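Long-range contacts in sterol regulatory element-binding protein cleavage-activating protein (PDB 4YHC), which escorts the transcription factor precursor Sre1 for processing at low sterol and low oxygen, and is represented here by its WD40 propeller domain: residues 16-20 with 422-426; 19-23 with 411-415; 363-367 with 447-453; 444-448 with 460-466. The protein carries 9 engineered substitutions. All coordinates share one frame; numbering follows the deposited sequence.

Contact 1 (16-20 with 422-426); sequences HEEKF and HRSKS. Engineered in segment 422-426: Ser424 (natural residue Cys).
The helical turn leading into the N-terminal strand of the closing propeller blade sets Glu17 and Phe20 against Lys425 of strand 422-426, which belongs to the adjacent sheet. The Lys425 side chain, extended beyond CG, carries its ammonium group to two backbone carbonyls. Lys425 NZ donates to Glu17 O at 2.8 Å from above the carbonyl plane, while Phe20 N reaches that oxygen from the opposite face. The second bond, from Lys425 NZ to Phe20 O (2.9 Å), lies in the carbonyl plane, and Asp12 adds a salt bridge to the same nitrogen. On the way, the aliphatic chain slides antiparallel along the Phe20 side chain, with Lys425 CG 3.8 Å from Phe20 CD2. A leucine in place of Lys425 would probably leave both carbonyls without this donor and Asp12 without its cationic mate. Arg423 makes the other half of the contact: its chain bends at chi3 (-111°), and His16 CB sits over one face of the guanidinium, 3.5 Å from Arg423 NH1. The His16 ring plane is turned 25° from that group. The arrangement is part of the closure of a WD40 beta-propeller, in which a strand from the N-terminus completes the last blade.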
loop_
_atom_site.group_PDB
_atom_site.type_symbol
_atom_site.label_atom_id
_atom_site.label_comp_id
_atom_site.label_asym_id
_atom_site.label_seq_id
_atom_site.Cartn_x
_atom_site.Cartn_y
_atom_site.Cartn_z
ATOM N N HIS A 16 22.789 16.434 -3.632
ATOM C CA HIS A 16 21.320 16.283 -3.646
ATOM C C HIS A 16 20.795 15.602 -4.891
ATOM O O HIS A 16 19.942 14.702 -4.788
ATOM C CB HIS A 16 20.586 17.603 -3.450
ATOM C CG HIS A 16 21.013 18.338 -2.223
ATOM N ND1 HIS A 16 21.220 17.711 -1.012
ATOM C CD2 HIS A 16 21.284 19.646 -2.021
ATOM C CE1 HIS A 16 21.606 18.604 -0.113
ATOM N NE2 HIS A 16 21.637 19.788 -0.699
ATOM N N GLU A 17 21.328 15.982 -6.056
ATOM C CA GLU A 17 20.928 15.346 -7.319
ATOM C C GLU A 17 21.369 13.944 -7.389
ATOM O O GLU A 17 20.688 13.103 -7.920
ATOM C CB GLU A 17 21.522 16.065 -8.516
ATOM C CG GLU A 17 20.903 17.434 -8.654
ATOM C CD GLU A 17 21.531 18.219 -9.789
ATOM O OE1 GLU A 17 22.692 17.927 -10.206
ATOM O OE2 GLU A 17 20.856 19.137 -10.271
ATOM N N GLU A 18 22.565 13.695 -6.876
ATOM C CA GLU A 18 23.087 12.380 -6.906
ATOM C C GLU A 18 22.200 11.347 -6.175
ATOM O O GLU A 18 22.084 10.207 -6.595
ATOM C CB GLU A 18 24.505 12.398 -6.306
ATOM C CG GLU A 18 25.193 11.071 -6.544
ATOM C CD GLU A 18 26.616 11.034 -6.011
ATOM O OE1 GLU A 18 26.984 9.939 -5.564
ATOM O OE2 GLU A 18 27.324 12.083 -6.051
ATOM N N LYS A 19 21.636 11.742 -5.049
ATOM C CA LYS A 19 20.757 10.889 -4.245
ATOM C C LYS A 19 19.395 10.599 -4.888
ATOM O O LYS A 19 18.700 9.677 -4.486
ATOM C CB LYS A 19 20.530 11.563 -2.918
ATOM C CG LYS A 19 21.835 11.570 -2.148
ATOM C CD LYS A 19 21.763 12.004 -0.730
ATOM C CE LYS A 19 20.981 13.271 -0.555
ATOM N NZ LYS A 19 20.583 13.351 0.866
ATOM N N PHE A 20 18.996 11.410 -5.858
ATOM C CA PHE A 20 17.774 11.140 -6.640
ATOM C C PHE A 20 18.034 10.117 -7.741
ATOM O O PHE A 20 18.789 10.349 -8.716
ATOM C CB PHE A 20 17.226 12.488 -7.219
ATOM C CG PHE A 20 15.945 12.351 -8.010
ATOM C CD1 PHE A 20 15.051 11.368 -7.759
ATOM C CD2 PHE A 20 15.646 13.267 -9.012
ATOM C CE1 PHE A 20 13.873 11.298 -8.478
ATOM C CE2 PHE A 20 14.510 13.169 -9.755
ATOM C CZ PHE A 20 13.591 12.183 -9.480
ATOM N N HIS A 422 11.067 20.548 -5.300
ATOM C CA HIS A 422 10.884 19.740 -6.468
ATOM C C HIS A 422 12.230 19.497 -7.155
ATOM O O HIS A 422 13.101 20.350 -7.089
ATOM C CB HIS A 422 9.967 20.498 -7.406
ATOM C CG HIS A 422 9.375 19.648 -8.462
ATOM N ND1 HIS A 422 10.003 19.414 -9.670
ATOM C CD2 HIS A 422 8.207 18.962 -8.501
ATOM C CE1 HIS A 422 9.241 18.635 -10.418
ATOM N NE2 HIS A 422 8.142 18.355 -9.735
ATOM N N ARG A 423 12.423 18.319 -7.760
ATOM C CA ARG A 423 13.618 18.039 -8.589
ATOM C C ARG A 423 13.195 17.205 -9.774
ATOM O O ARG A 423 12.354 16.318 -9.625
ATOM C CB ARG A 423 14.593 17.176 -7.811
ATOM C CG ARG A 423 15.683 17.915 -7.108
ATOM C CD ARG A 423 16.717 16.948 -6.536
ATOM N NE ARG A 423 16.651 16.953 -5.086
ATOM C CZ ARG A 423 17.143 17.926 -4.334
ATOM N NH1 ARG A 423 17.746 18.971 -4.898
ATOM N NH2 ARG A 423 17.043 17.857 -3.015
ATOM N N SER A 424 13.804 17.402 -10.929
ATOM C CA SER A 424 13.461 16.605 -12.077
ATOM C C SER A 424 14.696 16.247 -12.847
ATOM O O SER A 424 15.688 16.924 -12.748
ATOM C CB SER A 424 12.467 17.313 -12.989
ATOM O OG SER A 424 13.093 18.463 -13.504
ATOM N N LYS A 425 14.649 15.099 -13.517
ATOM C CA LYS A 425 15.711 14.624 -14.353
ATOM C C LYS A 425 15.055 14.222 -15.667
ATOM O O LYS A 425 13.948 13.635 -15.710
ATOM C CB LYS A 425 16.476 13.424 -13.741
ATOM C CG LYS A 425 17.258 13.746 -12.470
ATOM C CD LYS A 425 18.238 12.673 -12.065
ATOM C CE LYS A 425 19.124 13.178 -10.898
ATOM N NZ LYS A 425 20.110 12.153 -10.506
ATOM N N SER A 426 15.721 14.602 -16.743
ATOM C CA SER A 426 15.343 14.221 -18.097
ATOM C C SER A 426 16.029 12.877 -18.438
ATOM O O SER A 426 17.235 12.696 -18.196
ATOM C CB SER A 426 15.772 15.390 -19.029
ATOM O OG SER A 426 15.339 15.181 -20.345
#

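Contact 2 (19-23 with 411-415); sequences KFRIE and EVWMY
Met414 meets the Phe20 ring over its face, in two kinds of contact. The first is a CH-pi interaction: Met414 CG stands 3.6 Å from the centroid of the Phe20 ring, only 5° off the normal. The second is a Met-aromatic contact, with Met414 SD 4.1 Å from the centroid of the Phe20 ring. Chi1 of Met414 (57°) holds CG between its own backbone N and carbonyl carbon, and the sulfur then slides back along the ring toward Phe20 CB. Backbone atoms meet the far end of the ring: Val412 O lies near the ring plane, 3.6 Å from Phe20 CE2, and Trp413 C is 3.5 Å from Phe20 CZ. No hydrogen bond joins the segments, as fits two propeller blades packed face to face; the strand axes approach to 8.6 Å. Purely apolar contacts extend the interface, from Phe20 CZ to Val412 CG1 and, further along, from Ile22 CD1 to Val412 CG2 at 4.1 Å. On strand 20-23, away from the Phe20 side, Arg21 NH2 donates almost straight to Glu23 OE1 (2.9 Å) in a salt bridge. The oxygen lies in the guanidinium plane, but the nitrogen meets it on the anti side and well out of the carboxylate plane.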
loop_
_atom_site.group_PDB
_atom_site.type_symbol
_atom_site.label_atom_id
_atom_site.label_comp_id
_atom_site.label_asym_id
_atom_site.label_seq_id
_atom_site.Cartn_x
_atom_site.Cartn_y
_atom_site.Cartn_z
ATOM N N LYS A 19 21.636 11.742 -5.049
ATOM C CA LYS A 19 20.757 10.889 -4.245
ATOM C C LYS A 19 19.395 10.599 -4.888
ATOM O O LYS A 19 18.700 9.677 -4.486
ATOM C CB LYS A 19 20.530 11.563 -2.918
ATOM C CG LYS A 19 21.835 11.570 -2.148
ATOM C CD LYS A 19 21.763 12.004 -0.730
ATOM C CE LYS A 19 20.981 13.271 -0.555
ATOM N NZ LYS A 19 20.583 13.351 0.866
ATOM N N PHE A 20 18.996 11.410 -5.858
ATOM C CA PHE A 20 17.774 11.140 -6.640
ATOM C C PHE A 20 18.034 10.117 -7.741
ATOM O O PHE A 20 18.789 10.349 -8.716
ATOM C CB PHE A 20 17.226 12.488 -7.219
ATOM C CG PHE A 20 15.945 12.351 -8.010
ATOM C CD1 PHE A 20 15.051 11.368 -7.759
ATOM C CD2 PHE A 20 15.646 13.267 -9.012
ATOM C CE1 PHE A 20 13.873 11.298 -8.478
ATOM C CE2 PHE A 20 14.510 13.169 -9.755
ATOM C CZ PHE A 20 13.591 12.183 -9.480
ATOM N N ARG A 21 17.429 8.945 -7.623
ATOM C CA ARG A 21 17.867 7.802 -8.460
ATOM C C ARG A 21 16.710 7.150 -9.166
ATOM O O ARG A 21 15.607 6.984 -8.584
ATOM C CB ARG A 21 18.528 6.697 -7.607
ATOM C CG ARG A 21 19.853 7.062 -6.932
ATOM C CD ARG A 21 21.011 7.179 -7.915
ATOM N NE ARG A 21 21.312 5.910 -8.587
ATOM C CZ ARG A 21 22.030 4.912 -8.089
ATOM N NH1 ARG A 21 22.524 4.979 -6.865
ATOM N NH2 ARG A 21 22.183 3.802 -8.802
ATOM N N ILE A 22 16.980 6.663 -10.364
ATOM C CA ILE A 22 16.050 5.750 -11.048
ATOM C C ILE A 22 16.815 4.615 -11.597
ATOM O O ILE A 22 17.873 4.831 -12.169
ATOM C CB ILE A 22 15.267 6.426 -12.180
ATOM C CG1 ILE A 22 14.535 5.407 -13.013
ATOM C CG2 ILE A 22 16.163 7.299 -13.021
ATOM C CD1 ILE A 22 13.405 5.946 -13.884
ATOM N N GLU A 23 16.340 3.394 -11.409
ATOM C CA GLU A 23 16.943 2.255 -12.057
ATOM C C GLU A 23 15.860 1.227 -12.424
ATOM O O GLU A 23 14.939 1.012 -11.637
ATOM C CB GLU A 23 17.956 1.525 -11.116
ATOM C CG GLU A 23 19.146 2.333 -10.607
ATOM C CD GLU A 23 20.182 2.644 -11.681
ATOM O OE1 GLU A 23 20.992 3.551 -11.445
ATOM O OE2 GLU A 23 20.171 2.012 -12.752
ATOM N N GLU A 411 10.482 12.479 -18.258
ATOM C CA GLU A 411 10.822 13.303 -17.148
ATOM C C GLU A 411 10.539 12.426 -15.893
ATOM O O GLU A 411 9.467 11.818 -15.776
ATOM C CB GLU A 411 10.046 14.605 -17.114
ATOM C CG GLU A 411 10.367 15.428 -15.865
ATOM C CD GLU A 411 9.314 16.450 -15.486
ATOM O OE1 GLU A 411 8.147 16.359 -15.947
ATOM O OE2 GLU A 411 9.650 17.341 -14.662
ATOM N N VAL A 412 11.567 12.255 -15.078
ATOM C CA VAL A 412 11.487 11.615 -13.745
ATOM C C VAL A 412 11.571 12.671 -12.703
ATOM O O VAL A 412 12.505 13.501 -12.701
ATOM C CB VAL A 412 12.632 10.657 -13.534
ATOM C CG1 VAL A 412 12.344 9.733 -12.364
ATOM C CG2 VAL A 412 12.828 9.873 -14.789
ATOM N N TRP A 413 10.617 12.718 -11.790
ATOM C CA TRP A 413 10.655 13.814 -10.847
ATOM C C TRP A 413 10.327 13.405 -9.429
ATOM O O TRP A 413 9.739 12.353 -9.185
ATOM C CB TRP A 413 9.719 14.960 -11.291
ATOM C CG TRP A 413 8.272 14.554 -11.547
ATOM C CD1 TRP A 413 7.725 14.243 -12.687
ATOM C CD2 TRP A 413 7.230 14.482 -10.559
ATOM N NE1 TRP A 413 6.377 13.941 -12.514
ATOM C CE2 TRP A 413 6.056 14.104 -11.209
ATOM C CE3 TRP A 413 7.189 14.708 -9.209
ATOM C CZ2 TRP A 413 4.828 13.903 -10.521
ATOM C CZ3 TRP A 413 6.003 14.488 -8.526
ATOM C CH2 TRP A 413 4.822 14.120 -9.206
ATOM N N MET A 414 10.671 14.290 -8.497
ATOM C CA MET A 414 10.342 14.083 -7.109
ATOM C C MET A 414 9.948 15.346 -6.466
ATOM O O MET A 414 10.350 16.410 -6.892
ATOM C CB MET A 414 11.540 13.496 -6.380
ATOM C CG MET A 414 12.834 14.314 -6.445
ATOM S SD MET A 414 14.067 13.902 -5.103
ATOM C CE MET A 414 13.203 14.230 -3.588
ATOM N N TYR A 415 9.154 15.236 -5.422
ATOM C CA TYR A 415 8.784 16.342 -4.602
ATOM C C TYR A 415 8.958 15.940 -3.123
ATOM O O TYR A 415 8.368 14.942 -2.656
ATOM C CB TYR A 415 7.330 16.753 -4.870
ATOM C CG TYR A 415 6.881 17.989 -4.087
ATOM C CD1 TYR A 415 7.387 19.263 -4.416
ATOM C CD2 TYR A 415 5.975 17.882 -3.046
ATOM C CE1 TYR A 415 7.001 20.400 -3.698
ATOM C CE2 TYR A 415 5.603 18.988 -2.315
ATOM C CZ TYR A 415 6.100 20.246 -2.655
ATOM O OH TYR A 415 5.700 21.317 -1.910
#

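Contact 3 (363-367 with 447-453); sequences YIFGM and RCVAIVL
Phe365 lies obliquely across Val449, and this pair forms the middle of the contact between strand 363-367 and segment 447-453. With CG anti to the carbonyl carbon (chi1 -59°), the Phe365 ring leans back toward the start of the other strand, so that different parts of the side chain meet different residues. Its CB is 3.7 Å from Val449 CG1, while the ring carbon Phe365 CD2 lies 3.8 Å from Val449 CG2. The end of the ring reaches past Val449 to the backbone, where Phe365 CZ is 3.7 Å from Arg447 O. An alanine for Phe365 would probably open a gap between the two strands over Val449 and the Arg447 carbonyl, and take a packing partner from Met414 and Val460. Before it, Tyr363 and Arg447 run side by side in the same direction, with Tyr363 CE2 4.0 Å from Arg447 CG and the ring and guanidinium planes nearly perpendicular, at 81°, the guanidinium itself being held by Gly463 O. After it, Met367 passes aslant over Ile451, whose CD1 is 3.7 Å from Met367 CG. A bend at chi3 (69°) then turns the Met367 methyl group over Leu453, and these two side chains stand at about a right angle, with Met367 CE 4.0 Å from Leu453 CD2. The two strands run roughly parallel in different sheets. Within its own sheet, strand 363-374 lies between strands 354-357 and 406-416, while 448-453 lies between 441-445 and 456-462 and turns Val452 toward strand 33-38.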
loop_
_atom_site.group_PDB
_atom_site.type_symbol
_atom_site.label_atom_id
_atom_site.label_comp_id
_atom_site.label_asym_id
_atom_site.label_seq_id
_atom_site.Cartn_x
_atom_site.Cartn_y
_atom_site.Cartn_z
ATOM N N TYR A 363 7.733 11.847 0.455
ATOM C CA TYR A 363 8.145 12.146 -0.900
ATOM C C TYR A 363 7.078 11.710 -1.919
ATOM O O TYR A 363 6.389 10.628 -1.755
ATOM C CB TYR A 363 9.399 11.396 -1.211
ATOM C CG TYR A 363 10.597 11.760 -0.392
ATOM C CD1 TYR A 363 11.401 12.828 -0.749
ATOM C CD2 TYR A 363 10.931 11.052 0.737
ATOM C CE1 TYR A 363 12.468 13.241 0.008
ATOM C CE2 TYR A 363 12.027 11.452 1.509
ATOM C CZ TYR A 363 12.782 12.542 1.127
ATOM O OH TYR A 363 13.871 12.919 1.817
ATOM N N ILE A 364 6.919 12.530 -2.955
ATOM C CA ILE A 364 6.147 12.132 -4.128
ATOM C C ILE A 364 7.124 11.913 -5.291
ATOM O O ILE A 364 8.013 12.729 -5.519
ATOM C CB ILE A 364 5.132 13.201 -4.552
ATOM C CG1 ILE A 364 4.336 13.691 -3.382
ATOM C CG2 ILE A 364 4.221 12.691 -5.693
ATOM C CD1 ILE A 364 3.636 14.970 -3.665
ATOM N N PHE A 365 6.923 10.855 -6.055
ATOM C CA PHE A 365 7.723 10.600 -7.240
ATOM C C PHE A 365 6.821 10.439 -8.404
ATOM O O PHE A 365 5.697 9.945 -8.281
ATOM C CB PHE A 365 8.560 9.343 -7.089
ATOM C CG PHE A 365 9.527 9.377 -5.887
ATOM C CD1 PHE A 365 10.790 9.973 -6.010
ATOM C CD2 PHE A 365 9.189 8.817 -4.685
ATOM C CE1 PHE A 365 11.702 10.008 -4.945
ATOM C CE2 PHE A 365 10.104 8.849 -3.599
ATOM C CZ PHE A 365 11.345 9.457 -3.721
ATOM N N GLY A 366 7.340 10.770 -9.569
ATOM C CA GLY A 366 6.568 10.617 -10.754
ATOM C C GLY A 366 7.359 10.453 -12.007
ATOM O O GLY A 366 8.540 10.778 -12.023
ATOM N N MET A 367 6.685 9.990 -13.092
ATOM C CA MET A 367 7.291 9.858 -14.397
ATOM C C MET A 367 6.280 10.258 -15.493
ATOM O O MET A 367 5.116 9.853 -15.429
ATOM C CB MET A 367 7.707 8.411 -14.652
ATOM C CG MET A 367 8.886 7.935 -13.838
ATOM S SD MET A 367 9.600 6.377 -14.442
ATOM C CE MET A 367 10.333 6.877 -15.998
ATOM N N ARG A 447 11.446 5.981 1.174
ATOM C CA ARG A 447 12.121 6.820 0.205
ATOM C C ARG A 447 12.161 6.255 -1.205
ATOM O O ARG A 447 12.988 6.659 -2.030
ATOM C CB ARG A 447 13.571 7.057 0.637
ATOM C CG ARG A 447 13.748 7.862 1.930
ATOM C CD ARG A 447 15.277 8.014 2.213
ATOM N NE ARG A 447 15.574 8.014 3.631
ATOM C CZ ARG A 447 16.650 7.499 4.218
ATOM N NH1 ARG A 447 17.619 6.852 3.554
ATOM N NH2 ARG A 447 16.745 7.628 5.528
ATOM N N CYS A 448 11.350 5.267 -1.494
ATOM C CA CYS A 448 11.448 4.607 -2.789
ATOM C C CYS A 448 10.105 4.064 -3.245
ATOM O O CYS A 448 9.257 3.655 -2.428
ATOM C CB CYS A 448 12.485 3.486 -2.769
ATOM S SG CYS A 448 13.017 2.999 -4.406
ATOM N N VAL A 449 9.919 4.102 -4.552
ATOM C CA VAL A 449 8.728 3.717 -5.223
ATOM C C VAL A 449 9.064 2.838 -6.415
ATOM O O VAL A 449 10.169 2.889 -6.968
ATOM C CB VAL A 449 8.116 5.086 -5.549
ATOM C CG1 VAL A 449 8.223 5.620 -6.959
ATOM C CG2 VAL A 449 7.166 5.582 -4.514
ATOM N N ALA A 450 8.114 2.002 -6.779
ATOM C CA ALA A 450 8.134 1.250 -8.026
ATOM C C ALA A 450 7.055 1.792 -8.975
ATOM O O ALA A 450 5.876 1.957 -8.573
ATOM C CB ALA A 450 7.884 -0.243 -7.773
ATOM N N ILE A 451 7.463 2.049 -10.216
ATOM C CA ILE A 451 6.586 2.570 -11.262
ATOM C C ILE A 451 6.677 1.580 -12.443
ATOM O O ILE A 451 7.728 1.377 -12.997
ATOM C CB ILE A 451 6.999 3.969 -11.746
ATOM C CG1 ILE A 451 6.836 4.950 -10.593
ATOM C CG2 ILE A 451 6.073 4.422 -12.883
ATOM C CD1 ILE A 451 7.276 6.370 -10.902
ATOM N N VAL A 452 5.538 1.019 -12.848
ATOM C CA VAL A 452 5.490 0.116 -14.003
ATOM C C VAL A 452 5.626 0.917 -15.300
ATOM O O VAL A 452 4.988 1.963 -15.495
ATOM C CB VAL A 452 4.193 -0.713 -14.015
ATOM C CG1 VAL A 452 3.980 -1.471 -15.331
ATOM C CG2 VAL A 452 4.218 -1.735 -12.875
ATOM N N LEU A 453 6.449 0.402 -16.189
ATOM C CA LEU A 453 6.646 0.982 -17.532
ATOM C C LEU A 453 6.392 -0.119 -18.524
ATOM O O LEU A 453 7.323 -0.846 -18.903
ATOM C CB LEU A 453 8.095 1.447 -17.647
ATOM C CG LEU A 453 8.424 2.878 -17.254
ATOM C CD1 LEU A 453 7.413 3.653 -16.449
ATOM C CD2 LEU A 453 9.838 3.003 -16.658
#

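Contact 4 (444-448 with 460-466); sequences VSDRC and VGYGSEI. With CIT (citric acid), chain C.
Chi1 of 83° at Ser445 and 175° at Ser464 brings the two hydroxyls within 4.1 Å of each other, OG to OG, where both face one carboxylate oxygen of a bound citrate. Ser464 OG donates to citrate O1 at 2.7 Å; Ser445 OG approaches the same oxygen so closely that its exact geometry is doubtful. Each serine oxygen also accepts from the backbone N two residues on, Arg447 N and Ile466 N respectively, in an ST turn that helps hold the hydroxyl's rotation. Glu465 N adds an almost straight bond to citrate O2 (2.8 Å), and Arg60 also bonds the ligand. Citrate O7 lies over one face of the Arg447 guanidinium, while Arg447 NH1 donates to Gly463 O at 2.6 Å, somewhat tilted from both planes. Within the sheet, Tyr462 N bonds to Arg447 O (3.0 Å), and Cys448 and Gly461 form an antiparallel non-hydrogen-bonded pair. The close approach of Arg447 O to Gly461 CA (3.1 Å) probably depends on the absence of a side chain. Ile466 CD1 packs tightly on Val444 CG1, at 3.4 Å, and also touches Cys448 CB. The citrate, probably from the crystallisation liquor, may mark an anion-binding pocket beside the type I turn 445-448, which links two neighbouring strands of a WD40 propeller blade.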
loop_
_atom_site.group_PDB
_atom_site.type_symbol
_atom_site.label_atom_id
_atom_site.label_comp_id
_atom_site.label_asym_id
_atom_site.label_seq_id
_atom_site.Cartn_x
_atom_site.Cartn_y
_atom_site.Cartn_z
ATOM N N VAL A 444 7.631 1.408 -2.158
ATOM C CA VAL A 444 8.424 0.306 -1.744
ATOM C C VAL A 444 9.255 0.531 -0.492
ATOM O O VAL A 444 9.850 -0.390 0.032
ATOM C CB VAL A 444 9.148 -0.104 -3.045
ATOM C CG1 VAL A 444 10.584 0.304 -3.194
ATOM C CG2 VAL A 444 8.653 -1.397 -3.550
ATOM N N SER A 445 9.267 1.755 0.007
ATOM C CA SER A 445 9.890 2.104 1.234
ATOM C C SER A 445 9.520 3.584 1.503
ATOM O O SER A 445 8.858 4.219 0.670
ATOM C CB SER A 445 11.437 1.959 1.164
ATOM O OG SER A 445 12.129 3.082 0.576
ATOM N N ASP A 446 9.963 4.090 2.650
ATOM C CA ASP A 446 9.834 5.495 3.000
ATOM C C ASP A 446 10.557 6.480 2.012
ATOM O O ASP A 446 10.317 7.690 2.054
ATOM C CB ASP A 446 10.344 5.699 4.390
ATOM C CG ASP A 446 9.443 5.095 5.468
ATOM O OD1 ASP A 446 8.277 4.726 5.199
ATOM O OD2 ASP A 446 9.912 5.046 6.645
ATOM N N ARG A 447 11.446 5.981 1.174
ATOM C CA ARG A 447 12.121 6.820 0.205
ATOM C C ARG A 447 12.161 6.255 -1.205
ATOM O O ARG A 447 12.988 6.659 -2.030
ATOM C CB ARG A 447 13.571 7.057 0.637
ATOM C CG ARG A 447 13.748 7.862 1.930
ATOM C CD ARG A 447 15.277 8.014 2.213
ATOM N NE ARG A 447 15.574 8.014 3.631
ATOM C CZ ARG A 447 16.650 7.499 4.218
ATOM N NH1 ARG A 447 17.619 6.852 3.554
ATOM N NH2 ARG A 447 16.745 7.628 5.528
ATOM N N CYS A 448 11.350 5.267 -1.494
ATOM C CA CYS A 448 11.448 4.607 -2.789
ATOM C C CYS A 448 10.105 4.064 -3.245
ATOM O O CYS A 448 9.257 3.655 -2.428
ATOM C CB CYS A 448 12.485 3.486 -2.769
ATOM S SG CYS A 448 13.017 2.999 -4.406
ATOM N N VAL A 460 12.398 4.284 -8.310
ATOM C CA VAL A 460 12.733 5.710 -8.216
ATOM C C VAL A 460 12.710 6.087 -6.773
ATOM O O VAL A 460 11.706 5.844 -6.065
ATOM C CB VAL A 460 11.680 6.578 -8.949
ATOM C CG1 VAL A 460 12.034 8.062 -8.960
ATOM C CG2 VAL A 460 11.521 6.101 -10.413
ATOM N N GLY A 461 13.806 6.676 -6.314
ATOM C CA GLY A 461 13.964 7.019 -4.907
ATOM C C GLY A 461 14.903 8.152 -4.586
ATOM O O GLY A 461 15.619 8.645 -5.453
ATOM N N TYR A 462 14.872 8.552 -3.346
ATOM C CA TYR A 462 15.716 9.622 -2.819
ATOM C C TYR A 462 16.491 9.203 -1.585
ATOM O O TYR A 462 15.940 8.901 -0.504
ATOM C CB TYR A 462 14.945 10.894 -2.502
ATOM C CG TYR A 462 15.818 12.022 -2.221
ATOM C CD1 TYR A 462 16.534 12.629 -3.273
ATOM C CD2 TYR A 462 15.948 12.548 -0.934
ATOM C CE1 TYR A 462 17.398 13.647 -3.046
ATOM C CE2 TYR A 462 16.824 13.605 -0.704
ATOM C CZ TYR A 462 17.528 14.134 -1.768
ATOM O OH TYR A 462 18.378 15.183 -1.596
ATOM N N GLY A 463 17.787 9.181 -1.741
ATOM C CA GLY A 463 18.634 8.728 -0.672
ATOM C C GLY A 463 18.312 7.332 -0.145
ATOM O O GLY A 463 18.392 7.083 1.071
ATOM N N SER A 464 17.887 6.456 -1.032
ATOM C CA SER A 464 17.332 5.148 -0.626
ATOM C C SER A 464 18.423 4.087 -0.530
ATOM O O SER A 464 19.237 3.968 -1.420
ATOM C CB SER A 464 16.278 4.688 -1.625
ATOM O OG SER A 464 15.811 3.396 -1.312
ATOM N N GLU A 465 18.369 3.264 0.511
ATOM C CA GLU A 465 19.318 2.128 0.641
ATOM C C GLU A 465 19.024 1.007 -0.349
ATOM O O GLU A 465 19.785 0.042 -0.452
ATOM C CB GLU A 465 19.176 1.491 1.993
ATOM C CG GLU A 465 19.541 2.407 3.118
ATOM C CD GLU A 465 19.222 1.809 4.490
ATOM O OE1 GLU A 465 18.874 0.609 4.590
ATOM O OE2 GLU A 465 19.334 2.564 5.480
ATOM N N ILE A 466 17.885 1.085 -1.033
ATOM C CA ILE A 466 17.580 0.138 -2.048
ATOM C C ILE A 466 18.629 0.198 -3.174
ATOM O O ILE A 466 18.891 -0.803 -3.825
ATOM C CB ILE A 466 16.152 0.337 -2.579
ATOM C CG1 ILE A 466 15.161 -0.140 -1.506
ATOM C CG2 ILE A 466 15.918 -0.391 -3.895
ATOM C CD1 ILE A 466 13.721 0.093 -1.841
HETATM C C1 CIT C . 15.076 3.690 2.146
HETATM O O1 CIT C . 14.542 3.354 1.020
HETATM O O2 CIT C . 16.315 3.821 2.336
HETATM C C2 CIT C . 14.194 4.014 3.348
HETATM C C3 CIT C . 14.727 3.449 4.674
HETATM O O7 CIT C . 16.038 3.962 4.905
HETATM C C4 CIT C . 13.778 3.883 5.767
HETATM C C5 CIT C . 14.185 3.473 7.152
HETATM O O3 CIT C . 13.649 4.080 8.084
HETATM O O4 CIT C . 15.035 2.603 7.353
HETATM C C6 CIT C . 14.705 1.933 4.622
HETATM O O5 CIT C . 13.594 1.342 4.530
HETATM O O6 CIT C . 15.792 1.300 4.641
#

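In the fold
Contacts 1, 2 and 3 all join the sheet of strands 363-374, 406-416 and 421-432 to the blade that strand 20-24 completes or to the helix preceding it. Contact 4 lies within that blade. The centres of contacts 1 and 2 are about 5 Å apart; the two share Phe20 and are tied by a probable hydrogen bond from Lys425 N to Val412 O, 2.8 Å. Contact 3 continues the interface, its centre about 8 Å from that of contact 2, with Met414 CB 3.6 Å from Phe365 CD1. Arg447 and Cys448 belong to both contacts 3 and 4. Through Arg447, the packing between sheets borders the citrate pocket; contact 1 is centred about 13 Å from contact 4.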